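Local coordinates for protein D,D-dipeptidase/D,D-carboxypeptidase (Enterococcus faecalis, PDB 4MUQ) that is a zinc-dependent D,D-peptidase of vancomycin resistance, probably acting as both dipeptidase and carboxypeptidase on substrates ending in D-Ala-D-Ala, at residues L118-I123 against R127-Y132; N183-S186 against Q192-K195; Y197-K202 against L226-E231. All blocks are in the same frame, centred on the assembly; numbering follows the deposited sequence. Where two conformers were deposited one is given.

Three contacts taken in chain order illustrate how one enzyme closes loops of very different length, each one shut before the next begins. Contact 1 closes a tight loop between strand 113-118 and helix 134-142, on the zinc-binding part of the chain. Contact 2 spans the turn from helix 176-183 into helix 187-194 and lets the entry of that second helix touch its own last turn. Contact 3 starts almost at once, its 197-202 segment separated from 192-195 by a single residue, and closes a loop that contains strands 203-205 and 213-219. Contacts 1 and 3 lie on opposite sides of the chain's centre, their own centres about 43 Å apart.

Contact 1. Residues L118-I123 against R127-Y132; sequences LNKKDI and RPDFPY
Leu118 and Asp129 run side by side and point the same way, so that Leu118 CD1 comes to 3.3 Å from Asp129 OD2 while the backbones pair behind them. There Leu118 N donates to Asp129 O at 2.7 Å. The same leucine meets Pro131 at about a right angle, with Leu118 CD1 resting 3.8 Å from Pro131 CD. Lys120 also comes across Asp129 roughly at right angles. Its chain bends at chi3 (62°), which brings Lys120 NZ to 3.1 Å from Asp129 OD2 in a salt bridge where the ammonium meets the oxygen from above the carboxylate plane. The two segments are the limbs of a loop joining strand 113-118 to helix 134-142 in the Hedgehog/DD-peptidase fold, and the loop brings Pro128 close to the zinc site: its side chain lies about 5 Å from that of the zinc ligand Asp115 and about 6 Å from the bound phosphinate LY0. Ile123 crosses Pro128 at a slant, with Ile123 CG2 placed 3.8 Å from Pro128 CB. A water donates to Leu118 O at 2.8 Å and, in the longer of its two bonds, to Asp129 O, bridging the limbs beside the direct backbone bond. Beyond the loop, Cys136 of helix 134-142 packs on Leu118, Phe130 and Pro131, and Trp167 lies against Pro128.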
loop_
_atom_site.group_PDB
_atom_site.type_symbol
_atom_site.label_atom_id
_atom_site.label_comp_id
_atom_site.label_asym_id
_atom_site.label_seq_id
_atom_site.Cartn_x
_atom_site.Cartn_y
_atom_site.Cartn_z
ATOM N N LEU A 118 -14.193 -4.040 -13.080
ATOM C CA LEU A 118 -14.955 -5.085 -13.745
ATOM C C LEU A 118 -14.559 -5.151 -15.212
ATOM O O LEU A 118 -14.401 -4.116 -15.864
ATOM C CB LEU A 118 -16.448 -4.783 -13.645
ATOM C CG LEU A 118 -17.223 -5.508 -12.554
ATOM C CD1 LEU A 118 -18.684 -5.096 -12.561
ATOM C CD2 LEU A 118 -17.104 -7.006 -12.751
ATOM N N ASN A 119 -14.380 -6.358 -15.736
ATOM C CA ASN A 119 -14.038 -6.495 -17.144
ATOM C C ASN A 119 -15.242 -6.215 -18.024
ATOM O O ASN A 119 -16.102 -7.074 -18.214
ATOM C CB ASN A 119 -13.472 -7.882 -17.445
ATOM C CG ASN A 119 -12.872 -7.991 -18.849
ATOM O OD1 ASN A 119 -13.383 -7.417 -19.809
ATOM N ND2 ASN A 119 -11.785 -8.743 -18.966
ATOM N N LYS A 120 -15.291 -4.999 -18.552
ATOM C CA LYS A 120 -16.284 -4.619 -19.538
ATOM C C LYS A 120 -15.564 -3.803 -20.606
ATOM O O LYS A 120 -14.541 -3.176 -20.328
ATOM C CB LYS A 120 -17.401 -3.811 -18.885
ATOM C CG LYS A 120 -16.927 -2.544 -18.215
ATOM C CD LYS A 120 -18.055 -1.882 -17.444
ATOM C CE LYS A 120 -18.567 -2.784 -16.328
ATOM N NZ LYS A 120 -19.569 -2.094 -15.462
ATOM N N LYS A 121 -16.085 -3.815 -21.828
ATOM C CA LYS A 121 -15.374 -3.194 -22.945
ATOM C C LYS A 121 -15.138 -1.683 -22.808
ATOM O O LYS A 121 -14.204 -1.144 -23.402
ATOM C CB LYS A 121 -16.043 -3.531 -24.278
ATOM C CG LYS A 121 -15.367 -4.680 -25.010
ATOM C CD LYS A 121 -16.089 -5.016 -26.298
ATOM C CE LYS A 121 -17.380 -5.757 -26.014
ATOM N NZ LYS A 121 -18.327 -5.680 -27.156
ATOM N N ASP A 122 -15.974 -1.005 -22.029
ATOM C CA ASP A 122 -15.745 0.408 -21.746
ATOM C C ASP A 122 -15.587 0.632 -20.244
ATOM O O ASP A 122 -16.516 0.401 -19.470
ATOM C CB ASP A 122 -16.872 1.274 -22.316
ATOM C CG ASP A 122 -16.943 1.218 -23.837
ATOM O OD1 ASP A 122 -15.876 1.253 -24.488
ATOM O OD2 ASP A 122 -18.066 1.132 -24.383
ATOM N N ILE A 123 -14.399 1.072 -19.839
ATOM C CA ILE A 123 -14.088 1.273 -18.429
ATOM C C ILE A 123 -13.611 2.702 -18.197
ATOM O O ILE A 123 -12.730 3.185 -18.911
ATOM C CB ILE A 123 -12.985 0.296 -17.974
ATOM C CG1 ILE A 123 -13.472 -1.152 -18.090
ATOM C CG2 ILE A 123 -12.521 0.616 -16.556
ATOM C CD1 ILE A 123 -12.372 -2.183 -17.927
ATOM N N ARG A 127 -12.449 6.650 -12.679
ATOM C CA ARG A 127 -13.303 5.992 -11.694
ATOM C C ARG A 127 -13.914 4.698 -12.214
ATOM O O ARG A 127 -15.087 4.636 -12.572
ATOM C CB ARG A 127 -14.345 6.935 -11.056
ATOM C CG ARG A 127 -15.191 7.877 -11.918
ATOM C CD ARG A 127 -16.427 7.250 -12.608
ATOM N NE ARG A 127 -17.521 6.563 -11.870
ATOM C CZ ARG A 127 -17.700 6.372 -10.557
ATOM N NH1 ARG A 127 -16.868 6.802 -9.626
ATOM N NH2 ARG A 127 -18.783 5.714 -10.166
ATOM N N PRO A 128 -13.094 3.632 -12.248
ATOM C CA PRO A 128 -13.537 2.329 -12.768
ATOM C C PRO A 128 -14.541 1.624 -11.865
ATOM O O PRO A 128 -14.535 1.837 -10.649
ATOM C CB PRO A 128 -12.237 1.518 -12.840
ATOM C CG PRO A 128 -11.324 2.161 -11.864
ATOM C CD PRO A 128 -11.674 3.619 -11.844
ATOM N N ASP A 129 -15.375 0.773 -12.460
ATOM C CA ASP A 129 -16.410 0.053 -11.726
ATOM C C ASP A 129 -15.834 -1.147 -10.973
ATOM O O ASP A 129 -15.323 -2.088 -11.581
ATOM C CB ASP A 129 -17.527 -0.403 -12.678
ATOM C CG ASP A 129 -18.775 -0.881 -11.942
ATOM O OD1 ASP A 129 -19.167 -0.237 -10.942
ATOM O OD2 ASP A 129 -19.364 -1.898 -12.367
ATOM N N PHE A 130 -15.934 -1.107 -9.649
ATOM C CA PHE A 130 -15.478 -2.209 -8.800
ATOM C C PHE A 130 -16.461 -2.327 -7.640
ATOM O O PHE A 130 -16.185 -1.863 -6.528
ATOM C CB PHE A 130 -14.047 -1.967 -8.311
ATOM C CG PHE A 130 -13.292 -3.230 -7.973
ATOM C CD1 PHE A 130 -12.934 -4.123 -8.975
ATOM C CD2 PHE A 130 -12.940 -3.521 -6.665
ATOM C CE1 PHE A 130 -12.238 -5.292 -8.669
ATOM C CE2 PHE A 130 -12.248 -4.687 -6.359
ATOM C CZ PHE A 130 -11.898 -5.567 -7.356
ATOM N N PRO A 131 -17.621 -2.935 -7.909
ATOM C CA PRO A 131 -18.732 -2.922 -6.948
ATOM C C PRO A 131 -18.484 -3.745 -5.686
ATOM O O PRO A 131 -17.489 -4.462 -5.556
ATOM C CB PRO A 131 -19.919 -3.481 -7.755
ATOM C CG PRO A 131 -19.319 -4.227 -8.898
ATOM C CD PRO A 131 -17.998 -3.549 -9.196
ATOM N N TYR A 132 -19.407 -3.601 -4.741
ATOM C CA TYR A 132 -19.342 -4.308 -3.474
ATOM C C TYR A 132 -20.205 -5.564 -3.566
ATOM O O TYR A 132 -20.866 -5.960 -2.599
ATOM C CB TYR A 132 -19.802 -3.394 -2.332
ATOM C CG TYR A 132 -18.834 -2.266 -2.035
ATOM C CD1 TYR A 132 -17.839 -2.415 -1.079
ATOM C CD2 TYR A 132 -18.903 -1.056 -2.729
ATOM C CE1 TYR A 132 -16.963 -1.403 -0.801
ATOM C CE2 TYR A 132 -18.019 -0.029 -2.459
ATOM C CZ TYR A 132 -17.033 -0.216 -1.498
ATOM O OH TYR A 132 -16.139 0.778 -1.198
HETATM O O HOH W 1 -14.988 -1.547 -14.806
#

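Contact 2. Residues N183-S186 against Q192-K195; sequences NGFS and QFIK
Phe185 and Phe193 make this an aromatic contact, two rings meeting obliquely with centroids 5.0 Å apart and planes at 53°. CE2 and CZ of Phe185 do the touching: Phe185 CE2 lies over a face of the Phe193 ring, displaced toward its rim, and comes to 3.5 Å from Phe193 CG. Beside it Phe185 CZ reaches 3.6 Å from Phe193 CD1. Phe193 places its ring with CG anti to the backbone N (chi1 169°), which turns it toward Phe185. Apolar packing continues on Phe185, where Asn183 CB stands 3.3 Å above the ring plane, over the centre.

The polar interactions lie around the rings rather than between them. Gly184, with positive phi, ends helix 176-183 in a Schellman motif. Ser186 is the N-cap of the next helix: its side chain caps a backbone N, and Ser186 OG is hydrogen-bonded to Glu189 as well. Farther along, Lys195 forms a salt bridge with Asp243.

The contact thus spans the whole length of helix 187-194, joining the turn that leads into it to its final turn. Phe193 also meets the ring of Tyr197 just beyond, while Ile194 packs on Ile215 of strand 213-219.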
loop_
_atom_site.group_PDB
_atom_site.type_symbol
_atom_site.label_atom_id
_atom_site.label_comp_id
_atom_site.label_asym_id
_atom_site.label_seq_id
_atom_site.Cartn_x
_atom_site.Cartn_y
_atom_site.Cartn_z
ATOM N N ASN A 183 -9.134 -3.718 12.741
ATOM C CA ASN A 183 -9.378 -2.494 13.502
ATOM C C ASN A 183 -10.164 -1.422 12.754
ATOM O O ASN A 183 -10.477 -0.368 13.327
ATOM C CB ASN A 183 -8.053 -1.901 13.972
ATOM C CG ASN A 183 -7.451 -2.674 15.113
ATOM O OD1 ASN A 183 -7.866 -2.523 16.263
ATOM N ND2 ASN A 183 -6.478 -3.519 14.810
ATOM N N GLY A 184 -10.481 -1.693 11.488
ATOM C CA GLY A 184 -11.120 -0.718 10.613
ATOM C C GLY A 184 -10.266 0.511 10.334
ATOM O O GLY A 184 -10.790 1.626 10.252
ATOM N N PHE A 185 -8.959 0.312 10.184
ATOM C CA PHE A 185 -8.016 1.424 10.049
ATOM C C PHE A 185 -7.753 1.802 8.608
ATOM O O PHE A 185 -7.512 0.932 7.770
ATOM C CB PHE A 185 -6.652 1.033 10.625
ATOM C CG PHE A 185 -6.573 1.035 12.122
ATOM C CD1 PHE A 185 -7.462 1.760 12.896
ATOM C CD2 PHE A 185 -5.568 0.305 12.753
ATOM C CE1 PHE A 185 -7.349 1.757 14.287
ATOM C CE2 PHE A 185 -5.447 0.294 14.133
ATOM C CZ PHE A 185 -6.338 1.016 14.901
ATOM N N SER A 186 -7.743 3.105 8.339
ATOM C CA SER A 186 -7.071 3.644 7.165
ATOM C C SER A 186 -5.566 3.529 7.394
ATOM O O SER A 186 -5.118 3.318 8.532
ATOM C CB SER A 186 -7.429 5.117 6.981
ATOM O OG SER A 186 -6.957 5.901 8.073
ATOM N N GLN A 192 -0.219 5.986 12.767
ATOM C CA GLN A 192 -0.213 6.479 14.142
ATOM C C GLN A 192 -0.268 5.346 15.178
ATOM O O GLN A 192 0.485 5.341 16.143
ATOM C CB GLN A 192 -1.352 7.480 14.375
ATOM C CG GLN A 192 -1.422 8.027 15.810
ATOM C CD GLN A 192 -0.214 8.869 16.173
ATOM O OE1 GLN A 192 0.211 9.737 15.396
ATOM N NE2 GLN A 192 0.345 8.629 17.353
ATOM N N PHE A 193 -1.146 4.380 14.934
ATOM C CA PHE A 193 -1.394 3.283 15.868
ATOM C C PHE A 193 -0.109 2.558 16.243
ATOM O O PHE A 193 0.169 2.331 17.420
ATOM C CB PHE A 193 -2.369 2.303 15.207
ATOM C CG PHE A 193 -2.526 0.986 15.936
ATOM C CD1 PHE A 193 -3.400 0.860 17.000
ATOM C CD2 PHE A 193 -1.861 -0.150 15.480
ATOM C CE1 PHE A 193 -3.560 -0.360 17.643
ATOM C CE2 PHE A 193 -2.022 -1.367 16.107
ATOM C CZ PHE A 193 -2.869 -1.471 17.187
ATOM N N ILE A 194 0.679 2.199 15.233
ATOM C CA ILE A 194 1.857 1.378 15.487
ATOM C C ILE A 194 2.945 2.103 16.298
ATOM O O ILE A 194 3.776 1.463 16.944
ATOM C CB ILE A 194 2.423 0.768 14.184
ATOM C CG1 ILE A 194 3.238 -0.486 14.499
ATOM C CG2 ILE A 194 3.231 1.792 13.418
ATOM C CD1 ILE A 194 2.403 -1.612 15.079
ATOM N N LYS A 195 2.921 3.433 16.303
ATOM C CA LYS A 195 3.904 4.183 17.086
ATOM C C LYS A 195 3.722 3.988 18.593
ATOM O O LYS A 195 4.594 4.346 19.371
ATOM C CB LYS A 195 3.897 5.668 16.691
ATOM C CG LYS A 195 4.355 5.910 15.244
ATOM C CD LYS A 195 4.176 7.350 14.789
ATOM C CE LYS A 195 5.095 8.291 15.523
ATOM N NZ LYS A 195 4.984 9.678 14.992
#

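Contact 3. Residues Y197-K202 against L226-E231; sequences YLEDNK and LIKIPE
Glu199 reaches across to Lys228 in a salt bridge between a loop and a strand, in the C-terminal beta-rich part of the chain. Strand 224-230 pairs antiparallel with strand 3-9, while the loop carrying Glu199 leads from helix 187-194 into strand 203-205, at the edge of a four-stranded antiparallel sheet. The lysine illustrates how a long side chain can fold about a single acceptor atom. From Lys228 CB the chain leaves with CG between the backbone N and the carbonyl carbon (chi1 61°), and this already brings Lys228 CG to 3.4 Å from Glu199 OE2. The next atom, Lys228 CD, stands farther off, at 4.0 Å from the same oxygen. Lys228 CE then returns to 3.3 Å from Glu199 OE2, and the bend at chi4 (56°) turns NZ to this oxygen as well: Lys228 NZ donates to Glu199 OE2 at 2.7 Å, nearly in line with its C-O bond. Glu199 is the straight partner, extended beyond CG, and the two side chains cross at about a right angle. Lys202 NZ lies 5.6 Å from Lys228 NZ and makes a weak hydrogen bond to Glu199 O; the nearby Glu199 carboxylate probably offsets part of the repulsion between the two ammonium groups. Tyr216 of strand 213-219 touches Glu199, is in cation-pi contact with Lys202, and packs on Ile227. The other carboxylate oxygen is linked to the strand through solvent: one water donates both to Glu199 OE1 at 2.9 Å and to Leu226 O at 3.0 Å.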
loop_
_atom_site.group_PDB
_atom_site.type_symbol
_atom_site.label_atom_id
_atom_site.label_comp_id
_atom_site.label_asym_id
_atom_site.label_seq_id
_atom_site.Cartn_x
_atom_site.Cartn_y
_atom_site.Cartn_z
ATOM N N TYR A 197 3.659 1.085 19.862
ATOM C CA TYR A 197 4.367 -0.164 20.132
ATOM C C TYR A 197 5.853 -0.053 19.794
ATOM O O TYR A 197 6.252 -0.222 18.645
ATOM C CB TYR A 197 3.732 -1.313 19.347
ATOM C CG TYR A 197 2.308 -1.601 19.760
ATOM C CD1 TYR A 197 2.031 -2.456 20.819
ATOM C CD2 TYR A 197 1.242 -1.004 19.107
ATOM C CE1 TYR A 197 0.734 -2.713 21.208
ATOM C CE2 TYR A 197 -0.057 -1.250 19.499
ATOM C CZ TYR A 197 -0.304 -2.114 20.541
ATOM O OH TYR A 197 -1.602 -2.363 20.924
ATOM N N LEU A 198 6.670 0.234 20.800
ATOM C CA LEU A 198 8.113 0.348 20.605
ATOM C C LEU A 198 8.773 -1.006 20.838
ATOM O O LEU A 198 8.090 -1.985 21.124
ATOM C CB LEU A 198 8.686 1.390 21.556
ATOM C CG LEU A 198 7.904 2.699 21.520
ATOM C CD1 LEU A 198 8.430 3.659 22.562
ATOM C CD2 LEU A 198 7.999 3.310 20.139
ATOM N N GLU A 199 10.094 -1.072 20.714
ATOM C CA GLU A 199 10.775 -2.362 20.807
ATOM C C GLU A 199 10.561 -3.056 22.148
ATOM O O GLU A 199 10.558 -4.287 22.231
ATOM C CB GLU A 199 12.266 -2.216 20.529
ATOM C CG GLU A 199 12.989 -3.545 20.443
ATOM C CD GLU A 199 14.468 -3.376 20.215
ATOM O OE1 GLU A 199 14.886 -2.236 19.927
ATOM O OE2 GLU A 199 15.206 -4.378 20.324
ATOM N N ASP A 200 10.359 -2.264 23.194
ATOM C CA ASP A 200 10.178 -2.830 24.523
ATOM C C ASP A 200 8.708 -3.077 24.862
ATOM O O ASP A 200 8.387 -3.555 25.948
ATOM C CB ASP A 200 10.875 -1.970 25.576
ATOM C CG ASP A 200 12.389 -1.997 25.436
ATOM O OD1 ASP A 200 12.924 -3.019 24.953
ATOM O OD2 ASP A 200 13.044 -0.999 25.806
ATOM N N ASN A 201 7.821 -2.754 23.925
ATOM C CA ASN A 201 6.430 -3.198 23.997
ATOM C C ASN A 201 5.891 -3.471 22.593
ATOM O O ASN A 201 5.056 -2.737 22.060
ATOM C CB ASN A 201 5.537 -2.230 24.793
ATOM C CG ASN A 201 5.357 -0.879 24.113
ATOM O OD1 ASN A 201 6.322 -0.252 23.671
ATOM N ND2 ASN A 201 4.107 -0.431 24.017
ATOM N N LYS A 202 6.406 -4.538 21.991
ATOM C CA LYS A 202 6.065 -4.900 20.622
ATOM C C LYS A 202 4.598 -5.288 20.483
ATOM O O LYS A 202 3.969 -5.739 21.443
ATOM C CB LYS A 202 6.938 -6.065 20.159
ATOM C CG LYS A 202 8.430 -5.789 20.175
ATOM C CD LYS A 202 9.208 -6.967 19.586
ATOM C CE LYS A 202 10.710 -6.713 19.599
ATOM N NZ LYS A 202 11.366 -7.258 20.811
ATOM N N LEU A 226 19.800 2.789 14.779
ATOM C CA LEU A 226 20.243 1.429 15.044
ATOM C C LEU A 226 19.084 0.540 15.475
ATOM O O LEU A 226 18.342 0.869 16.401
ATOM C CB LEU A 226 21.340 1.429 16.100
ATOM C CG LEU A 226 22.537 2.291 15.714
ATOM C CD1 LEU A 226 23.494 2.411 16.892
ATOM C CD2 LEU A 226 23.240 1.697 14.513
ATOM N N ILE A 227 18.942 -0.586 14.786
ATOM C CA ILE A 227 17.879 -1.548 15.049
ATOM C C ILE A 227 18.534 -2.901 15.277
ATOM O O ILE A 227 19.491 -3.252 14.583
ATOM C CB ILE A 227 16.911 -1.637 13.852
ATOM C CG1 ILE A 227 16.176 -0.308 13.665
ATOM C CG2 ILE A 227 15.905 -2.761 14.042
ATOM C CD1 ILE A 227 15.208 -0.297 12.495
ATOM N N LYS A 228 18.061 -3.656 16.263
ATOM C CA LYS A 228 18.577 -5.010 16.431
ATOM C C LYS A 228 17.541 -6.089 16.105
ATOM O O LYS A 228 16.357 -5.965 16.423
ATOM C CB LYS A 228 19.224 -5.218 17.805
ATOM C CG LYS A 228 18.304 -5.027 18.983
ATOM C CD LYS A 228 18.997 -5.501 20.244
ATOM C CE LYS A 228 18.035 -5.561 21.404
ATOM N NZ LYS A 228 16.856 -6.422 21.111
ATOM N N ILE A 229 18.019 -7.140 15.444
ATOM C CA ILE A 229 17.174 -8.182 14.880
ATOM C C ILE A 229 17.779 -9.529 15.247
ATOM O O ILE A 229 19.001 -9.670 15.265
ATOM C CB ILE A 229 17.163 -8.084 13.343
ATOM C CG1 ILE A 229 16.769 -6.677 12.883
ATOM C CG2 ILE A 229 16.242 -9.124 12.733
ATOM C CD1 ILE A 229 15.305 -6.346 13.075
ATOM N N PRO A 230 16.934 -10.522 15.560
ATOM C CA PRO A 230 17.483 -11.869 15.726
ATOM C C PRO A 230 17.985 -12.417 14.394
ATOM O O PRO A 230 17.326 -12.255 13.366
ATOM C CB PRO A 230 16.278 -12.684 16.202
ATOM C CG PRO A 230 15.352 -11.678 16.808
ATOM C CD PRO A 230 15.527 -10.436 15.988
ATOM N N GLU A 231 19.154 -13.052 14.416
ATOM C CA GLU A 231 19.636 -13.823 13.277
ATOM C C GLU A 231 18.655 -14.962 13.035
ATOM O O GLU A 231 18.564 -15.511 11.935
ATOM C CB GLU A 231 21.012 -14.413 13.581
ATOM C CG GLU A 231 22.110 -13.388 13.811
ATOM C CD GLU A 231 23.034 -13.243 12.618
ATOM O OE1 GLU A 231 22.560 -12.812 11.546
ATOM O OE2 GLU A 231 24.233 -13.566 12.754
HETATM O O HOH W 2 16.073 -0.361 18.002
#